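PDB 5MQ6: polycyclic ketone monooxygenase from Myceliophthora thermophila, which inserts one oxygen atom next to a ketone carbonyl, using FAD and NADPH, to give esters or lactones, and is particularly active on polycyclic ketones. Local coordinates for residues Glu191-Val199 / Glu211-Val219; Trp508-Val519 / Phe528-Ser536. All coordinates share one frame; numbering follows the deposited sequence.

Contact 1: Glu191-Val199 / Glu211-Val219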
loop_
_atom_site.group_PDB
_atom_site.type_symbol
_atom_site.label_atom_id
_atom_site.label_comp_id
_atom_site.label_asym_id
_atom_site.label_seq_id
_atom_site.Cartn_x
_atom_site.Cartn_y
_atom_site.Cartn_z
ATOM N N GLU A 191 11.923 32.907 4.630
ATOM C CA GLU A 191 13.139 33.721 4.758
ATOM C C GLU A 191 14.349 32.997 4.264
ATOM O O GLU A 191 14.900 33.380 3.289
ATOM C CB GLU A 191 13.362 34.232 6.193
ATOM C CG GLU A 191 12.370 35.333 6.567
ATOM C CD GLU A 191 12.873 36.273 7.671
ATOM O OE1 GLU A 191 13.964 36.033 8.274
ATOM O OE2 GLU A 191 12.161 37.275 7.925
ATOM N N SER A 192 14.748 31.939 4.923
ATOM C CA SER A 192 15.876 31.142 4.464
ATOM C C SER A 192 15.605 30.193 3.247
ATOM O O SER A 192 16.544 29.559 2.755
ATOM C CB SER A 192 16.290 30.273 5.598
ATOM O OG SER A 192 15.211 29.466 5.945
ATOM N N ARG A 193 14.358 30.089 2.789
ATOM C CA ARG A 193 14.039 29.243 1.653
ATOM C C ARG A 193 14.466 27.778 1.881
ATOM O O ARG A 193 15.215 27.223 1.103
ATOM C CB ARG A 193 14.780 29.747 0.423
ATOM C CG ARG A 193 14.577 31.231 0.223
ATOM C CD ARG A 193 13.461 31.441 -0.710
ATOM N NE ARG A 193 13.591 32.566 -1.604
ATOM C CZ ARG A 193 14.579 32.746 -2.467
ATOM N NH1 ARG A 193 15.639 31.961 -2.498
ATOM N NH2 ARG A 193 14.544 33.785 -3.278
ATOM N N LEU A 194 14.060 27.231 3.017
ATOM C CA LEU A 194 14.359 25.858 3.364
ATOM C C LEU A 194 13.132 25.288 4.022
ATOM O O LEU A 194 12.350 26.024 4.630
ATOM C CB LEU A 194 15.516 25.787 4.343
ATOM C CG LEU A 194 16.919 26.046 3.804
ATOM C CD1 LEU A 194 17.945 26.302 4.920
ATOM C CD2 LEU A 194 17.452 24.943 2.907
ATOM N N TRP A 195 12.951 23.981 3.855
ATOM C CA TRP A 195 12.011 23.226 4.637
ATOM C C TRP A 195 12.667 22.873 6.007
ATOM O O TRP A 195 13.852 22.555 6.039
ATOM C CB TRP A 195 11.681 21.910 3.906
ATOM C CG TRP A 195 10.826 22.135 2.748
ATOM C CD1 TRP A 195 11.231 22.203 1.425
ATOM C CD2 TRP A 195 9.446 22.363 2.766
ATOM N NE1 TRP A 195 10.137 22.464 0.601
ATOM C CE2 TRP A 195 9.020 22.530 1.390
ATOM C CE3 TRP A 195 8.480 22.370 3.784
ATOM C CZ2 TRP A 195 7.679 22.768 1.032
ATOM C CZ3 TRP A 195 7.122 22.607 3.412
ATOM C CH2 TRP A 195 6.758 22.792 2.058
ATOM N N SER A 196 11.890 22.958 7.096
ATOM C CA SER A 196 12.253 22.448 8.400
ATOM C C SER A 196 11.321 21.281 8.760
ATOM O O SER A 196 10.096 21.409 8.680
ATOM C CB SER A 196 12.008 23.514 9.425
ATOM O OG SER A 196 12.969 24.545 9.306
ATOM N N LEU A 197 11.918 20.184 9.179
ATOM C CA LEU A 197 11.186 19.072 9.686
ATOM C C LEU A 197 11.345 18.979 11.199
ATOM O O LEU A 197 12.470 19.059 11.674
ATOM C CB LEU A 197 11.706 17.807 9.054
ATOM C CG LEU A 197 11.296 17.488 7.598
ATOM C CD1 LEU A 197 11.953 18.428 6.614
ATOM C CD2 LEU A 197 11.599 16.029 7.287
ATOM N N GLU A 198 10.229 18.771 11.901
ATOM C CA GLU A 198 10.242 18.403 13.299
ATOM C C GLU A 198 10.116 16.936 13.425
ATOM O O GLU A 198 9.092 16.383 13.019
ATOM C CB GLU A 198 9.058 18.940 14.047
ATOM C CG GLU A 198 9.059 20.400 14.169
ATOM C CD GLU A 198 7.766 20.934 14.777
ATOM O OE1 GLU A 198 6.848 20.125 15.242
ATOM O OE2 GLU A 198 7.699 22.193 14.790
ATOM N N VAL A 199 11.091 16.339 14.101
ATOM C CA VAL A 199 11.315 14.920 14.132
ATOM C C VAL A 199 11.578 14.501 15.598
ATOM O O VAL A 199 12.321 15.181 16.347
ATOM C CB VAL A 199 12.548 14.597 13.295
ATOM C CG1 VAL A 199 12.866 13.187 13.464
ATOM C CG2 VAL A 199 12.373 14.945 11.800
ATOM N N GLU A 211 14.434 15.305 20.324
ATOM C CA GLU A 211 13.702 16.155 19.466
ATOM C C GLU A 211 14.721 16.778 18.532
ATOM O O GLU A 211 15.753 17.309 19.004
ATOM C CB GLU A 211 12.998 17.198 20.262
ATOM C CG GLU A 211 11.926 16.558 21.128
ATOM C CD GLU A 211 10.746 16.014 20.351
ATOM O OE1 GLU A 211 10.232 16.646 19.437
ATOM O OE2 GLU A 211 10.323 14.934 20.681
ATOM N N LEU A 212 14.448 16.667 17.218
ATOM C CA LEU A 212 15.325 17.190 16.169
ATOM C C LEU A 212 14.578 18.100 15.212
ATOM O O LEU A 212 13.384 17.833 14.908
ATOM C CB LEU A 212 16.050 16.093 15.408
ATOM C CG LEU A 212 16.840 15.108 16.249
ATOM C CD1 LEU A 212 17.001 13.843 15.407
ATOM C CD2 LEU A 212 18.205 15.622 16.597
ATOM N N LYS A 213 15.281 19.194 14.832
ATOM C CA LYS A 213 14.887 20.062 13.762
ATOM C C LYS A 213 15.881 19.911 12.622
ATOM O O LYS A 213 17.080 20.151 12.806
ATOM C CB LYS A 213 14.821 21.476 14.203
ATOM C CG LYS A 213 14.327 22.421 13.097
ATOM C CD LYS A 213 14.050 23.816 13.624
ATOM C CE LYS A 213 14.217 24.816 12.539
ATOM N NZ LYS A 213 13.650 26.092 12.981
ATOM N N LEU A 214 15.386 19.497 11.451
ATOM C CA LEU A 214 16.271 19.198 10.335
ATOM C C LEU A 214 15.833 20.022 9.191
ATOM O O LEU A 214 14.645 20.174 9.012
ATOM C CB LEU A 214 16.222 17.751 9.967
ATOM C CG LEU A 214 16.461 16.773 11.073
ATOM C CD1 LEU A 214 16.175 15.342 10.691
ATOM C CD2 LEU A 214 17.901 16.876 11.556
ATOM N N GLN A 215 16.792 20.560 8.440
ATOM C CA GLN A 215 16.454 21.369 7.296
ATOM C C GLN A 215 16.912 20.829 5.967
ATOM O O GLN A 215 17.887 20.110 5.894
ATOM C CB GLN A 215 16.964 22.777 7.475
ATOM C CG GLN A 215 16.285 23.509 8.646
ATOM C CD GLN A 215 16.726 24.941 8.728
ATOM O OE1 GLN A 215 17.898 25.252 8.947
ATOM N NE2 GLN A 215 15.787 25.831 8.499
ATOM N N ALA A 216 16.178 21.151 4.921
ATOM C CA ALA A 216 16.537 20.689 3.574
ATOM C C ALA A 216 16.078 21.631 2.507
ATOM O O ALA A 216 15.059 22.265 2.681
ATOM C CB ALA A 216 15.928 19.309 3.307
ATOM N N ARG A 217 16.703 21.578 1.339
ATOM C CA ARG A 217 16.228 22.392 0.178
ATOM C C ARG A 217 14.995 21.758 -0.434
ATOM O O ARG A 217 14.107 22.432 -0.827
ATOM C CB ARG A 217 17.351 22.443 -0.897
ATOM C CG ARG A 217 18.587 23.176 -0.371
ATOM C CD ARG A 217 19.592 23.165 -1.512
ATOM N NE ARG A 217 20.787 23.837 -1.202
ATOM C CZ ARG A 217 21.846 23.919 -1.977
ATOM N NH1 ARG A 217 21.837 23.424 -3.197
ATOM N NH2 ARG A 217 22.887 24.601 -1.527
ATOM N N TYR A 218 14.973 20.434 -0.505
ATOM C CA TYR A 218 13.895 19.664 -1.032
ATOM C C TYR A 218 13.430 18.597 -0.048
ATOM O O TYR A 218 14.310 17.934 0.633
ATOM C CB TYR A 218 14.427 18.922 -2.241
ATOM C CG TYR A 218 14.676 19.689 -3.498
ATOM C CD1 TYR A 218 13.653 19.939 -4.433
ATOM C CD2 TYR A 218 15.968 20.123 -3.833
ATOM C CE1 TYR A 218 13.902 20.558 -5.658
ATOM C CE2 TYR A 218 16.196 20.755 -5.035
ATOM C CZ TYR A 218 15.201 20.956 -5.933
ATOM O OH TYR A 218 15.569 21.620 -7.101
ATOM N N VAL A 219 12.121 18.370 -0.028
ATOM C CA VAL A 219 11.582 17.239 0.729
ATOM C C VAL A 219 10.846 16.329 -0.228
ATOM O O VAL A 219 9.998 16.741 -0.915
ATOM C CB VAL A 219 10.647 17.676 1.863
ATOM C CG1 VAL A 219 9.908 16.483 2.531
ATOM C CG2 VAL A 219 11.400 18.508 2.887
HETATM O O HOH W 1 11.204 17.763 16.986
#
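Trp-195, Leu-197 and Val-199 pair with Ala-216, Leu-214 and Leu-212 as antiparallel hydrogen-bonded pairs, six N-H...O=C bonds closing the hairpin of strands 194-201 and 210-216, whose axes come within 4.5 Å at 156°. The straightest runs from Leu-197 N to Leu-214 O, 2.7 Å at 175°. In the non-hydrogen-bonded pairs CA-H groups meet carbonyls, Gln-215 CA lying 3.1 Å from Trp-195 O. One face is apolar: a methyl of Val-199, CG2, meets Leu-214 CD1 at 4.0 Å, the two side chains crossing at about a right angle. The chain turns a corner at Arg-217, and Val-219 CG2 comes against this face, touching both Trp-195 CB (3.6 Å) and Leu-197 CD1 (3.8 Å). The Trp-195 indole, its CG beside the backbone N, takes Arg-217 O at its edge and in its plane, while NE1 bonds to Pro-525 O. On the polar face the Gln-215 chain, extended beyond CG, rises off the sheet, and NE2 donates to Ser-196 OG of its cross-strand partner at 3.2 Å, 25° out of the amide plane; OE1 is held by Arg-78, so both ends of the amide are engaged and its flip is settled. At the far end a water bridges Val-199 O and Glu-211 OE1; OE1 also makes a salt bridge to Lys-184, and OE2 is hydrogen-bonded to Thr-200 OG1. The hairpin thus has a greasy side, where Leu-197 packs on FAD-binding Val-183 and Ile-82 of strand 78-84, and a polar side stitched by amide and hydroxyl.

Contact 2: Trp508-Val519 / Phe528-Ser536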
loop_
_atom_site.group_PDB
_atom_site.type_symbol
_atom_site.label_atom_id
_atom_site.label_comp_id
_atom_site.label_asym_id
_atom_site.label_seq_id
_atom_site.Cartn_x
_atom_site.Cartn_y
_atom_site.Cartn_z
ATOM N N TRP A 508 -6.263 21.056 0.796
ATOM C CA TRP A 508 -6.825 19.846 0.241
ATOM C C TRP A 508 -8.313 19.673 0.600
ATOM O O TRP A 508 -9.121 19.317 -0.227
ATOM C CB TRP A 508 -6.102 18.647 0.857
ATOM C CG TRP A 508 -6.058 17.499 -0.044
ATOM C CD1 TRP A 508 -6.891 16.429 -0.062
ATOM C CD2 TRP A 508 -5.083 17.292 -1.084
ATOM N NE1 TRP A 508 -6.487 15.540 -1.040
ATOM C CE2 TRP A 508 -5.365 16.031 -1.661
ATOM C CE3 TRP A 508 -3.971 18.013 -1.523
ATOM C CZ2 TRP A 508 -4.624 15.514 -2.659
ATOM C CZ3 TRP A 508 -3.218 17.467 -2.549
ATOM C CH2 TRP A 508 -3.539 16.255 -3.092
ATOM N N GLN A 509 -8.636 19.888 1.874
ATOM C CA GLN A 509 -10.000 19.660 2.395
ATOM C C GLN A 509 -10.959 20.783 1.945
ATOM O O GLN A 509 -12.114 20.513 1.683
ATOM C CB GLN A 509 -9.999 19.584 3.900
ATOM C CG GLN A 509 -9.183 18.516 4.598
ATOM C CD GLN A 509 -9.285 17.143 3.942
ATOM O OE1 GLN A 509 -10.349 16.776 3.474
ATOM N NE2 GLN A 509 -8.179 16.399 3.903
ATOM N N THR A 510 -10.460 22.012 1.852
ATOM C CA THR A 510 -11.268 23.141 1.541
ATOM C C THR A 510 -11.441 23.386 0.085
ATOM O O THR A 510 -12.533 23.652 -0.331
ATOM C CB THR A 510 -10.731 24.443 2.157
ATOM O OG1 THR A 510 -9.422 24.709 1.629
ATOM C CG2 THR A 510 -10.636 24.363 3.676
ATOM N N HIS A 511 -10.368 23.342 -0.703
ATOM C CA HIS A 511 -10.417 23.632 -2.125
ATOM C C HIS A 511 -10.487 22.343 -2.963
ATOM O O HIS A 511 -10.914 22.378 -4.157
ATOM C CB HIS A 511 -9.184 24.483 -2.467
ATOM C CG HIS A 511 -8.822 24.568 -3.943
ATOM N ND1 HIS A 511 -9.527 25.342 -4.862
ATOM C CD2 HIS A 511 -7.749 24.068 -4.623
ATOM C CE1 HIS A 511 -8.964 25.226 -6.053
ATOM N NE2 HIS A 511 -7.877 24.472 -5.934
ATOM N N GLY A 512 -10.089 21.219 -2.365
ATOM C CA GLY A 512 -10.070 19.919 -3.061
ATOM C C GLY A 512 -8.653 19.519 -3.462
ATOM O O GLY A 512 -7.707 20.348 -3.496
ATOM N N ALA A 513 -8.499 18.258 -3.858
ATOM C CA ALA A 513 -7.204 17.778 -4.292
ATOM C C ALA A 513 -6.652 18.679 -5.384
ATOM O O ALA A 513 -7.373 19.066 -6.331
ATOM C CB ALA A 513 -7.289 16.344 -4.763
ATOM N N ALA A 514 -5.369 19.034 -5.270
ATOM C CA ALA A 514 -4.743 19.832 -6.303
ATOM C C ALA A 514 -3.287 19.568 -6.443
ATOM O O ALA A 514 -2.544 19.883 -5.522
ATOM C CB ALA A 514 -4.953 21.324 -6.037
ATOM N N THR A 515 -2.884 19.059 -7.589
ATOM C CA THR A 515 -1.529 18.781 -7.898
ATOM C C THR A 515 -1.311 18.960 -9.371
ATOM O O THR A 515 -2.229 19.151 -10.128
ATOM C CB THR A 515 -1.176 17.301 -7.663
ATOM O OG1 THR A 515 -1.885 16.482 -8.599
ATOM C CG2 THR A 515 -1.508 16.926 -6.226
ATOM N N LEU A 516 -0.049 18.919 -9.780
ATOM C CA LEU A 516 0.296 18.552 -11.125
ATOM C C LEU A 516 0.893 17.109 -11.111
ATOM O O LEU A 516 1.860 16.804 -10.379
ATOM C CB LEU A 516 1.242 19.499 -11.799
ATOM C CG LEU A 516 1.596 19.204 -13.227
ATOM C CD1 LEU A 516 0.426 19.146 -14.109
ATOM C CD2 LEU A 516 2.674 20.140 -13.779
ATOM N N HIS A 517 0.266 16.248 -11.897
ATOM C CA HIS A 517 0.689 14.841 -12.102
ATOM C C HIS A 517 0.681 13.955 -10.870
ATOM O O HIS A 517 1.294 12.854 -10.840
ATOM C CB HIS A 517 2.061 14.830 -12.799
ATOM C CG HIS A 517 2.107 15.571 -14.106
ATOM N ND1 HIS A 517 3.276 16.124 -14.610
ATOM C CD2 HIS A 517 1.179 15.775 -15.058
ATOM C CE1 HIS A 517 3.040 16.646 -15.793
ATOM N NE2 HIS A 517 1.797 16.390 -16.113
ATOM N N GLY A 518 0.023 14.434 -9.834
ATOM C CA GLY A 518 -0.036 13.793 -8.517
ATOM C C GLY A 518 1.173 13.956 -7.615
ATOM O O GLY A 518 1.209 13.367 -6.510
ATOM N N VAL A 519 2.134 14.776 -8.002
ATOM C CA VAL A 519 3.406 14.744 -7.252
ATOM C C VAL A 519 3.828 16.012 -6.538
ATOM O O VAL A 519 4.834 16.008 -5.778
ATOM C CB VAL A 519 4.591 14.335 -8.175
ATOM C CG1 VAL A 519 4.351 12.943 -8.748
ATOM C CG2 VAL A 519 4.804 15.312 -9.267
ATOM N N PHE A 528 7.896 17.243 -3.056
ATOM C CA PHE A 528 7.325 16.266 -3.939
ATOM C C PHE A 528 6.889 15.028 -3.208
ATOM O O PHE A 528 7.433 14.736 -2.171
ATOM C CB PHE A 528 8.359 15.895 -5.058
ATOM C CG PHE A 528 8.697 17.050 -5.965
ATOM C CD1 PHE A 528 7.921 17.320 -7.131
ATOM C CD2 PHE A 528 9.783 17.830 -5.711
ATOM C CE1 PHE A 528 8.285 18.366 -7.955
ATOM C CE2 PHE A 528 10.116 18.924 -6.535
ATOM C CZ PHE A 528 9.414 19.141 -7.665
ATOM N N PHE A 529 5.950 14.289 -3.782
ATOM C CA PHE A 529 5.407 13.123 -3.133
ATOM C C PHE A 529 5.071 12.108 -4.162
ATOM O O PHE A 529 4.708 12.451 -5.265
ATOM C CB PHE A 529 4.222 13.463 -2.199
ATOM C CG PHE A 529 3.319 14.604 -2.691
ATOM C CD1 PHE A 529 2.250 14.349 -3.532
ATOM C CD2 PHE A 529 3.506 15.948 -2.295
ATOM C CE1 PHE A 529 1.391 15.373 -3.978
ATOM C CE2 PHE A 529 2.653 16.964 -2.787
ATOM C CZ PHE A 529 1.614 16.684 -3.635
ATOM N N THR A 530 5.161 10.837 -3.771
ATOM C CA THR A 530 4.895 9.748 -4.709
ATOM C C THR A 530 3.441 9.865 -5.098
ATOM O O THR A 530 2.632 10.204 -4.308
ATOM C CB THR A 530 5.249 8.369 -4.143
ATOM O OG1 THR A 530 4.742 8.225 -2.826
ATOM C CG2 THR A 530 6.700 8.241 -3.896
ATOM N N PRO A 531 3.130 9.684 -6.346
ATOM C CA PRO A 531 1.771 10.035 -6.728
ATOM C C PRO A 531 0.701 9.047 -6.219
ATOM O O PRO A 531 0.797 7.879 -6.513
ATOM C CB PRO A 531 1.845 10.043 -8.260
ATOM C CG PRO A 531 2.980 9.107 -8.610
ATOM C CD PRO A 531 3.915 9.107 -7.456
ATOM N N LEU A 532 -0.333 9.555 -5.558
ATOM C CA LEU A 532 -1.474 8.776 -5.222
ATOM C C LEU A 532 -2.716 9.492 -5.847
ATOM O O LEU A 532 -3.041 9.230 -6.887
ATOM C CB LEU A 532 -1.545 8.570 -3.663
ATOM C CG LEU A 532 -2.695 7.582 -3.308
ATOM C CD1 LEU A 532 -2.185 6.189 -3.671
ATOM C CD2 LEU A 532 -3.252 7.610 -1.859
ATOM N N SER A 533 -3.351 10.473 -5.239
ATOM C CA SER A 533 -4.387 11.235 -5.888
ATOM C C SER A 533 -3.908 11.824 -7.254
ATOM O O SER A 533 -2.765 12.207 -7.400
ATOM C CB SER A 533 -4.803 12.430 -5.036
ATOM O OG SER A 533 -5.313 12.093 -3.799
ATOM N N GLN A 534 -4.816 11.889 -8.219
ATOM C CA GLN A 534 -4.643 12.619 -9.499
ATOM C C GLN A 534 -3.526 12.005 -10.337
ATOM O O GLN A 534 -2.755 12.711 -10.973
ATOM C CB GLN A 534 -4.352 14.127 -9.216
ATOM C CG GLN A 534 -5.281 14.771 -8.158
ATOM C CD GLN A 534 -5.336 16.290 -8.386
ATOM O OE1 GLN A 534 -4.308 16.932 -8.677
ATOM N NE2 GLN A 534 -6.542 16.836 -8.376
ATOM N N SER A 535 -3.422 10.682 -10.323
ATOM C CA SER A 535 -2.411 10.078 -11.134
ATOM C C SER A 535 -2.967 8.745 -11.741
ATOM O O SER A 535 -4.028 8.713 -12.325
ATOM C CB SER A 535 -1.171 9.923 -10.251
ATOM O OG SER A 535 -1.364 8.963 -9.167
ATOM N N SER A 536 -2.236 7.675 -11.614
ATOM C CA SER A 536 -2.683 6.348 -11.923
ATOM C C SER A 536 -1.944 5.438 -10.940
ATOM O O SER A 536 -1.020 5.876 -10.270
ATOM C CB SER A 536 -2.317 6.050 -13.391
ATOM O OG SER A 536 -2.744 4.764 -13.812
HETATM O O HOH W 2 -0.932 12.460 -5.341
#
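Thr-515 and Gln-534 make the main polar link between the two loops. Gln-534 OE1 accepts a hydrogen bond from the Thr-515 hydroxyl, modelled at a doubtfully short length, and a weak one from Thr-515 N. With OG1 between the backbone N and the carbonyl carbon (chi1 67°), the hydroxyl can also accept a weak bond from Gly-518 N, closing the 515-518 turn. The Gln-534 amide is fixed at its other end by NE2 donating to Arg-622 O. Among backbone bonds, Phe-529 N donates to Val-519 O at 2.9 Å, the donor tilted 27° from the carbonyl plane. A water binds three backbone groups, donating to Gly-518 O at 2.6 Å and to Ser-533 O and accepting from Leu-532 N. Aromatic packing follows: Val-519 O sits 3.5 Å above the plane of the Phe-529 ring, over its centre, while Thr-515 CG2 meets that ring edge-on, 4.0 Å from CE1. A serine in place of Phe-529 would probably leave Val-519 C and O and the Thr-515 methyl without their packing partner, opening a gap between the loops. The Trp-508 indole, lying with one face against Ala-513 CA, points its CZ2 edge at Ser-533, 3.7 Å from OG. Apolar contact is completed by Val-519 CG1 on Pro-531 CB at 3.9 Å, side by side. Gly-518, with positive phi and no side chain, packs its CA 3.3 Å from Ser-533 O. Buried amides, carbonyls and a hydroxyl thus satisfy one another through Gln-534 and the water, fastening irregular loops beside strand 527-529, whose next residue, Thr-530, approaches the bound FAD.

From the N terminus the chain first meets contact 1, where 191-199 and 211-219 close a hairpin over the 11 residues between them; contact 2 opens only later, its segments 508-519 and 528-536 closing a loop of 8 residues. The two therefore stand in series, neither nested nor crossed, with centres about 22 Å apart. They nevertheless join in space: strand 218-221, leaving contact 1, runs parallel to strand 527-529, entering contact 2, with Phe-528 N probably hydrogen-bonded to Val-219 O at 3.0 Å and the Tyr-218 and Phe-528 rings packing. The mixed sheet flanking FAD is thus tied to helix 504-511 and the loops after it.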